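Local coordinates for acetaldehyde dehydrogenase (Acetylating) (Geobacillus thermoglucosidasius, PDB 5J78), which probably catalyses the NAD-dependent, reversible conversion of acetaldehyde and coenzyme A into acetyl-CoA, as other acetylating aldehyde dehydrogenases do, at residues Pro130-Thr144 with Asn159-Thr173. Numbering follows the deposited sequence.
Sequences PVGIVAGIIPSTNPT and NAIVFSPHPSAAKCT. With ACT (acetate ion), chain I.
V131 lays its CG2 methyl against the side-chain amide of N159, 3.2 Å from OD1, at the short break in strand 124-138. That same OD1 accepts a hydrogen bond from G132 N (2.9 Å), the donor tilted 21° from the carbonyl plane. At N159, chi1 -52° (CG anti to the carbonyl carbon) and chi2 -70° together bring OD1 to G132 N, while ND2 is held by the backbone oxygens of A154 and L460. A leucine in place of N159 would probably leave G132 N without its acceptor and those two carbonyls without their shared donor. G132 itself has backbone angles that call for glycine.

Beyond it the pairing illustrates regular parallel register: V134 N donates to A160 O and V134 O receives V162 N at 2.8 Å; G136 and I138 repeat the pattern with V162, S164 and H166, the last bond being long. V134 CG1 meets I161 CD1. At G136 a side chain would collide with the F163 ring, whose edge lies near G136 O. I138 sends CD1 obliquely to F163 CD1 (3.6 Å), while its CG1 packs on T173 CG2. A water donates to both I138 O and T173 OG1, bridging the I138 carbonyl and the first turn of helix 170-186. S140 CB sits over one face of the H166 imidazole, 3.7 Å from its centroid, a CH-pi contact; S168 N donates to ND1 in the ring plane. P143 CB then rests against C172 SG (3.7 Å) and A169 CB.

This is the beta-alpha-beta crossover of a Rossmann-like sheet, which probably contributes to the NAD site as in other aldehyde dehydrogenases: helix 143-156 links the strands and covers I138 and F163, helix 28-51 packs on I133 and A160, and strands 216-219 and 194-196 flank the pair.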
ATOM      1  N   PRO A 130      32.786  -6.161  -3.678  1.00 13.42           N
ATOM      2  CA  PRO A 130      31.631  -7.004  -3.332  1.00 19.46           C
ATOM      3  C   PRO A 130      30.344  -6.209  -3.127  1.00 13.86           C
ATOM      4  O   PRO A 130      30.401  -5.121  -2.571  1.00 17.92           O
ATOM      5  CB  PRO A 130      32.052  -7.653  -2.007  1.00 18.82           C
ATOM      6  CG  PRO A 130      33.491  -7.519  -1.942  1.00 19.74           C
ATOM      7  CD  PRO A 130      33.836  -6.244  -2.652  1.00 19.59           C
ATOM      8  N   VAL A 131      29.207  -6.756  -3.534  1.00 10.44           N
ATOM      9  CA  VAL A 131      27.937  -6.073  -3.350  1.00 16.16           C
ATOM     10  C   VAL A 131      27.502  -6.055  -1.902  1.00 21.40           C
ATOM     11  O   VAL A 131      26.707  -5.198  -1.512  1.00 18.18           O
ATOM     12  CB  VAL A 131      26.811  -6.697  -4.179  1.00 12.05           C
ATOM     13  CG1 VAL A 131      27.084  -6.487  -5.649  1.00 18.71           C
ATOM     14  CG2 VAL A 131      26.614  -8.189  -3.845  1.00 19.68           C
ATOM     15  N   GLY A 132      28.016  -7.005  -1.117  1.00 18.60           N
ATOM     16  CA  GLY A 132      27.755  -7.055   0.310  1.00 20.65           C
ATOM     17  C   GLY A 132      26.986  -8.293   0.761  1.00 19.21           C
ATOM     18  O   GLY A 132      27.572  -9.366   0.983  1.00 21.06           O
ATOM     19  N   ILE A 133      25.681  -8.135   0.959  1.00 15.10           N
ATOM     20  CA  ILE A 133      24.822  -9.250   1.387  1.00 17.79           C
ATOM     21  C   ILE A 133      23.800  -9.538   0.309  1.00 16.80           C
ATOM     22  O   ILE A 133      23.028  -8.648  -0.080  1.00 17.95           O
ATOM     23  CB  ILE A 133      24.071  -8.944   2.698  1.00 15.92           C
ATOM     24  CG1 ILE A 133      25.058  -8.555   3.789  1.00 19.99           C
ATOM     25  CG2 ILE A 133      23.204 -10.161   3.125  1.00 14.93           C
ATOM     26  CD1 ILE A 133      24.383  -8.118   5.077  1.00 23.64           C
ATOM     27  N   VAL A 134      23.808 -10.775  -0.165  1.00 18.06           N
ATOM     28  CA  VAL A 134      22.870 -11.241  -1.186  1.00 12.76           C
ATOM     29  C   VAL A 134      21.722 -11.981  -0.523  1.00 13.16           C
ATOM     30  O   VAL A 134      21.935 -12.782   0.401  1.00 11.63           O
ATOM     31  CB  VAL A 134      23.544 -12.173  -2.223  1.00 15.96           C
ATOM     32  CG1 VAL A 134      22.524 -12.623  -3.321  1.00 17.01           C
ATOM     33  CG2 VAL A 134      24.739 -11.477  -2.861  1.00 16.95           C
ATOM     34  N   ALA A 135      20.508 -11.673  -0.975  1.00 14.89           N
ATOM     35  CA  ALA A 135      19.310 -12.413  -0.608  1.00 13.80           C
ATOM     36  C   ALA A 135      19.002 -13.414  -1.735  1.00 15.79           C
ATOM     37  O   ALA A 135      18.716 -13.032  -2.866  1.00 18.26           O
ATOM     38  CB  ALA A 135      18.152 -11.477  -0.378  1.00 15.46           C
ATOM     39  N   GLY A 136      19.086 -14.695  -1.427  1.00 12.35           N
ATOM     40  CA  GLY A 136      18.937 -15.740  -2.438  1.00 17.68           C
ATOM     41  C   GLY A 136      17.605 -16.463  -2.335  1.00 18.69           C
ATOM     42  O   GLY A 136      17.404 -17.260  -1.416  1.00 14.19           O
ATOM     43  N   ILE A 137      16.693 -16.192  -3.265  1.00 16.99           N
ATOM     44  CA  ILE A 137      15.387 -16.866  -3.270  1.00 16.54           C
ATOM     45  C   ILE A 137      15.477 -18.177  -4.037  1.00 16.74           C
ATOM     46  O   ILE A 137      15.902 -18.187  -5.201  1.00 14.96           O
ATOM     47  CB  ILE A 137      14.263 -16.009  -3.901  1.00 19.67           C
ATOM     48  CG1 ILE A 137      14.272 -14.569  -3.352  1.00 24.96           C
ATOM     49  CG2 ILE A 137      12.926 -16.688  -3.635  1.00 24.48           C
ATOM     50  CD1 ILE A 137      14.120 -14.469  -1.839  1.00 17.96           C
ATOM     51  N   ILE A 138      15.030 -19.265  -3.406  1.00 14.76           N
ATOM     52  CA  ILE A 138      15.249 -20.624  -3.942  1.00 16.55           C
ATOM     53  C   ILE A 138      13.960 -21.313  -4.382  1.00 13.54           C
ATOM     54  O   ILE A 138      13.001 -21.382  -3.623  1.00 18.85           O
ATOM     55  CB  ILE A 138      15.954 -21.535  -2.882  1.00 13.94           C
ATOM     56  CG1 ILE A 138      17.274 -20.895  -2.393  1.00 21.18           C
ATOM     57  CG2 ILE A 138      16.222 -22.935  -3.447  1.00 12.18           C
ATOM     58  CD1 ILE A 138      18.340 -20.736  -3.486  1.00 24.05           C
ATOM     59  N   PRO A 139      13.944 -21.869  -5.602  1.00 15.83           N
ATOM     60  CA  PRO A 139      12.734 -22.514  -6.110  1.00 17.83           C
ATOM     61  C   PRO A 139      12.548 -23.917  -5.529  1.00 20.27           C
ATOM     62  O   PRO A 139      13.511 -24.495  -5.055  1.00 15.48           O
ATOM     63  CB  PRO A 139      12.980 -22.578  -7.618  1.00 16.01           C
ATOM     64  CG  PRO A 139      14.454 -22.686  -7.741  1.00 11.40           C
ATOM     65  CD  PRO A 139      15.038 -21.913  -6.587  1.00 13.15           C
ATOM     66  N   SER A 140      11.332 -24.446  -5.584  1.00 14.63           N
ATOM     67  CA  SER A 140      11.047 -25.787  -5.060  1.00 30.98           C
ATOM     68  C   SER A 140      11.480 -26.916  -6.023  1.00 17.51           C
ATOM     69  O   SER A 140      11.668 -28.048  -5.610  1.00 21.33           O
ATOM     70  CB  SER A 140       9.554 -25.906  -4.761  1.00 24.10           C
ATOM     71  OG  SER A 140       8.778 -25.830  -5.956  1.00 27.83           O
ATOM     72  N   THR A 141      11.648 -26.575  -7.300  1.00 21.73           N
ATOM     73  CA  THR A 141      12.057 -27.506  -8.344  1.00 17.92           C
ATOM     74  C   THR A 141      13.552 -27.848  -8.365  1.00 17.32           C
ATOM     75  O   THR A 141      13.923 -28.987  -8.685  1.00 17.88           O
ATOM     76  CB  THR A 141      11.701 -26.950  -9.724  1.00 20.58           C
ATOM     77  OG1 THR A 141      12.136 -25.585  -9.811  1.00 24.18           O
ATOM     78  CG2 THR A 141      10.200 -27.037  -9.974  1.00 27.54           C
ATOM     79  N   ASN A 142      14.395 -26.868  -8.040  1.00 14.74           N
ATOM     80  CA  ASN A 142      15.853 -27.039  -8.021  1.00 20.69           C
ATOM     81  C   ASN A 142      16.408 -26.559  -6.691  1.00 18.02           C
ATOM     82  O   ASN A 142      17.314 -25.716  -6.648  1.00 18.75           O
ATOM     83  CB  ASN A 142      16.529 -26.258  -9.164  1.00 20.21           C
ATOM     84  CG  ASN A 142      15.861 -26.468 -10.502  1.00 26.85           C
ATOM     85  OD1 ASN A 142      15.500 -27.593 -10.869  1.00 21.75           O
ATOM     86  ND2 ASN A 142      15.722 -25.378 -11.264  1.00 29.67           N
ATOM     87  N   PRO A 143      15.859 -27.075  -5.590  1.00 18.07           N
ATOM     88  CA  PRO A 143      16.165 -26.481  -4.285  1.00 18.26           C
ATOM     89  C   PRO A 143      17.652 -26.548  -3.908  1.00 20.32           C
ATOM     90  O   PRO A 143      18.242 -25.523  -3.620  1.00 22.65           O
ATOM     91  CB  PRO A 143      15.330 -27.307  -3.311  1.00 22.58           C
ATOM     92  CG  PRO A 143      14.937 -28.556  -4.078  1.00 18.10           C
ATOM     93  CD  PRO A 143      14.922 -28.204  -5.496  1.00 16.89           C
ATOM     94  N   THR A 144      18.259 -27.727  -3.942  1.00 15.49           N
ATOM     95  CA  THR A 144      19.591 -27.881  -3.362  1.00 12.23           C
ATOM     96  C   THR A 144      20.677 -27.454  -4.351  1.00 15.55           C
ATOM     97  O   THR A 144      21.665 -26.844  -3.963  1.00 14.22           O
ATOM     98  CB  THR A 144      19.807 -29.325  -2.894  1.00 19.95           C
ATOM     99  OG1 THR A 144      19.723 -30.205  -4.022  1.00 20.52           O
ATOM    100  CG2 THR A 144      18.729 -29.712  -1.880  1.00 16.84           C
ATOM    101  N   ASN A 159      30.961 -12.049  -0.970  1.00 19.74           N
ATOM    102  CA  ASN A 159      29.722 -11.684  -0.304  1.00 19.75           C
ATOM    103  C   ASN A 159      29.298 -12.682   0.767  1.00 17.85           C
ATOM    104  O   ASN A 159      29.747 -13.829   0.769  1.00 16.10           O
ATOM    105  CB  ASN A 159      28.605 -11.573  -1.347  1.00 20.22           C
ATOM    106  CG  ASN A 159      28.989 -10.678  -2.492  1.00 19.79           C
ATOM    107  OD1 ASN A 159      29.094  -9.457  -2.327  1.00 16.87           O
ATOM    108  ND2 ASN A 159      29.257 -11.274  -3.642  1.00 18.10           N
ATOM    109  N   ALA A 160      28.411 -12.235   1.652  1.00 17.17           N
ATOM    110  CA  ALA A 160      27.593 -13.129   2.485  1.00 20.48           C
ATOM    111  C   ALA A 160      26.305 -13.403   1.716  1.00 18.04           C
ATOM    112  O   ALA A 160      25.961 -12.653   0.815  1.00 13.87           O
ATOM    113  CB  ALA A 160      27.291 -12.507   3.862  1.00 20.69           C
ATOM    114  N   ILE A 161      25.594 -14.472   2.052  1.00 11.43           N
ATOM    115  CA  ILE A 161      24.328 -14.762   1.381  1.00 16.35           C
ATOM    116  C   ILE A 161      23.342 -15.352   2.378  1.00 19.40           C
ATOM    117  O   ILE A 161      23.715 -16.196   3.211  1.00 19.54           O
ATOM    118  CB  ILE A 161      24.505 -15.706   0.160  1.00 13.43           C
ATOM    119  CG1 ILE A 161      23.151 -15.959  -0.513  1.00 10.19           C
ATOM    120  CG2 ILE A 161      25.155 -17.020   0.547  1.00 17.82           C
ATOM    121  CD1 ILE A 161      23.273 -16.257  -1.992  1.00 19.66           C
ATOM    122  N   VAL A 162      22.104 -14.854   2.317  1.00 17.13           N
ATOM    123  CA  VAL A 162      20.988 -15.355   3.132  1.00 17.36           C
ATOM    124  C   VAL A 162      19.932 -15.955   2.213  1.00 20.94           C
ATOM    125  O   VAL A 162      19.373 -15.253   1.370  1.00 13.76           O
ATOM    126  CB  VAL A 162      20.321 -14.245   3.990  1.00 11.35           C
ATOM    127  CG1 VAL A 162      19.210 -14.826   4.845  1.00 14.63           C
ATOM    128  CG2 VAL A 162      21.340 -13.541   4.870  1.00 16.74           C
ATOM    129  N   PHE A 163      19.659 -17.247   2.390  1.00 14.81           N
ATOM    130  CA  PHE A 163      18.690 -17.967   1.560  1.00 12.58           C
ATOM    131  C   PHE A 163      17.265 -17.966   2.079  1.00 15.20           C
ATOM    132  O   PHE A 163      17.025 -17.994   3.281  1.00 16.08           O
ATOM    133  CB  PHE A 163      19.141 -19.412   1.381  1.00 12.49           C
ATOM    134  CG  PHE A 163      20.340 -19.544   0.516  1.00 12.08           C
ATOM    135  CD1 PHE A 163      20.259 -19.244  -0.829  1.00 15.80           C
ATOM    136  CD2 PHE A 163      21.560 -19.919   1.053  1.00 13.18           C
ATOM    137  CE1 PHE A 163      21.363 -19.342  -1.634  1.00 13.07           C
ATOM    138  CE2 PHE A 163      22.676 -20.022   0.251  1.00 15.83           C
ATOM    139  CZ  PHE A 163      22.576 -19.729  -1.093  1.00 20.58           C
ATOM    140  N   SER A 164      16.323 -17.949   1.138  1.00 16.06           N
ATOM    141  CA  SER A 164      14.895 -18.055   1.427  1.00 18.31           C
ATOM    142  C   SER A 164      14.288 -19.203   0.595  1.00 25.63           C
ATOM    143  O   SER A 164      14.115 -19.057  -0.623  1.00 17.43           O
ATOM    144  CB  SER A 164      14.181 -16.724   1.130  1.00 19.09           C
ATOM    145  OG  SER A 164      12.809 -16.765   1.501  1.00 23.08           O
ATOM    146  N   PRO A 165      13.973 -20.347   1.247  1.00 23.08           N
ATOM    147  CA  PRO A 165      13.314 -21.475   0.566  1.00 19.28           C
ATOM    148  C   PRO A 165      11.848 -21.269   0.285  1.00 20.50           C
ATOM    149  O   PRO A 165      11.137 -20.588   1.022  1.00 18.09           O
ATOM    150  CB  PRO A 165      13.444 -22.639   1.561  1.00 24.27           C
ATOM    151  CG  PRO A 165      14.287 -22.162   2.661  1.00 32.02           C
ATOM    152  CD  PRO A 165      14.217 -20.662   2.663  1.00 20.13           C
ATOM    153  N   HIS A 166      11.414 -21.887  -0.799  1.00 26.69           N
ATOM    154  CA  HIS A 166      10.022 -22.245  -1.009  1.00 33.30           C
ATOM    155  C   HIS A 166       9.539 -23.110   0.183  1.00 30.42           C
ATOM    156  O   HIS A 166      10.266 -23.981   0.668  1.00 19.66           O
ATOM    157  CB  HIS A 166       9.922 -22.988  -2.344  1.00 31.00           C
ATOM    158  CG  HIS A 166       8.532 -23.126  -2.880  1.00 47.96           C
ATOM    159  ND1 HIS A 166       7.583 -23.934  -2.289  1.00 41.37           N
ATOM    160  CD2 HIS A 166       7.952 -22.613  -3.992  1.00 40.88           C
ATOM    161  CE1 HIS A 166       6.466 -23.879  -2.994  1.00 40.00           C
ATOM    162  NE2 HIS A 166       6.664 -23.088  -4.034  1.00 41.63           N
ATOM    163  N   PRO A 167       8.322 -22.875   0.682  1.00 32.00           N
ATOM    164  CA  PRO A 167       7.908 -23.661   1.857  1.00 28.32           C
ATOM    165  C   PRO A 167       7.909 -25.197   1.647  1.00 29.41           C
ATOM    166  O   PRO A 167       8.201 -25.946   2.581  1.00 26.05           O
ATOM    167  CB  PRO A 167       6.492 -23.157   2.126  1.00 34.28           C
ATOM    168  CG  PRO A 167       6.458 -21.806   1.539  1.00 27.39           C
ATOM    169  CD  PRO A 167       7.334 -21.845   0.327  1.00 34.05           C
ATOM    170  N   SER A 168       7.646 -25.665   0.432  1.00 22.64           N
ATOM    171  CA  SER A 168       7.593 -27.109   0.207  1.00 24.08           C
ATOM    172  C   SER A 168       8.996 -27.750   0.091  1.00 28.15           C
ATOM    173  O   SER A 168       9.122 -28.976  -0.096  1.00 22.77           O
ATOM    174  CB  SER A 168       6.767 -27.416  -1.047  1.00 24.72           C
ATOM    175  OG  SER A 168       7.484 -27.088  -2.214  1.00 41.64           O
ATOM    176  N   ALA A 169      10.039 -26.927   0.219  1.00 21.53           N
ATOM    177  CA  ALA A 169      11.422 -27.399   0.143  1.00 21.45           C
ATOM    178  C   ALA A 169      12.304 -26.818   1.259  1.00 23.42           C
ATOM    179  O   ALA A 169      13.529 -26.748   1.119  1.00 19.27           O
ATOM    180  CB  ALA A 169      12.018 -27.058  -1.245  1.00 14.04           C
ATOM    181  N   ALA A 170      11.698 -26.422   2.376  1.00 16.78           N
ATOM    182  CA  ALA A 170      12.459 -25.749   3.441  1.00 15.87           C
ATOM    183  C   ALA A 170      13.596 -26.579   4.046  1.00 19.91           C
ATOM    184  O   ALA A 170      14.701 -26.067   4.259  1.00 16.89           O
ATOM    185  CB  ALA A 170      11.525 -25.304   4.533  1.00 19.88           C
ATOM    186  N   LYS A 171      13.359 -27.860   4.299  1.00 21.97           N
ATOM    187  CA  LYS A 171      14.381 -28.684   4.948  1.00 19.79           C
ATOM    188  C   LYS A 171      15.576 -29.016   4.045  1.00 15.86           C
ATOM    189  O   LYS A 171      16.718 -28.910   4.470  1.00 21.50           O
ATOM    190  CB  LYS A 171      13.758 -29.983   5.456  1.00 25.10           C
ATOM    191  CG  LYS A 171      12.853 -29.797   6.664  1.00 23.59           C
ATOM    192  CD  LYS A 171      12.065 -31.051   6.938  1.00 41.07           C
ATOM    193  CE  LYS A 171      11.069 -30.842   8.061  1.00 47.81           C
ATOM    194  NZ  LYS A 171       9.691 -31.193   7.623  1.00 63.66           N
ATOM    195  N   CYS A 172      15.338 -29.416   2.803  1.00 15.48           N
ATOM    196  CA  CYS A 172      16.474 -29.739   1.944  1.00 17.70           C
ATOM    197  C   CYS A 172      17.272 -28.463   1.578  1.00 25.85           C
ATOM    198  O   CYS A 172      18.502 -28.505   1.476  1.00 17.12           O
ATOM    199  CB  CYS A 172      16.015 -30.481   0.693  1.00 16.14           C
ATOM    200  SG  CYS A 172      14.991 -29.542  -0.411  1.00 20.00           S
ATOM    201  N   THR A 173      16.580 -27.335   1.412  1.00 24.25           N
ATOM    202  CA  THR A 173      17.248 -26.049   1.127  1.00 18.95           C
ATOM    203  C   THR A 173      18.152 -25.634   2.308  1.00 19.68           C
ATOM    204  O   THR A 173      19.322 -25.303   2.122  1.00 15.66           O
ATOM    205  CB  THR A 173      16.204 -24.917   0.812  1.00 14.91           C
ATOM    206  OG1 THR A 173      15.353 -25.333  -0.264  1.00 14.87           O
ATOM    207  CG2 THR A 173      16.899 -23.609   0.388  1.00 17.95           C
TER
HETATM  208  C   ACT I1005      17.763 -30.255  -7.063  1.00 11.09           C
HETATM  209  O   ACT I1005      16.687 -30.411  -7.671  1.00 26.46           O
HETATM  210  OXT ACT I1005      18.193 -29.118  -6.958  1.00 14.21           O
HETATM  211  CH3 ACT I1005      18.544 -31.408  -6.520  1.00 49.64           C
HETATM  212  O   HOH W   1      13.402 -23.950  -2.030  1.00 23.40           O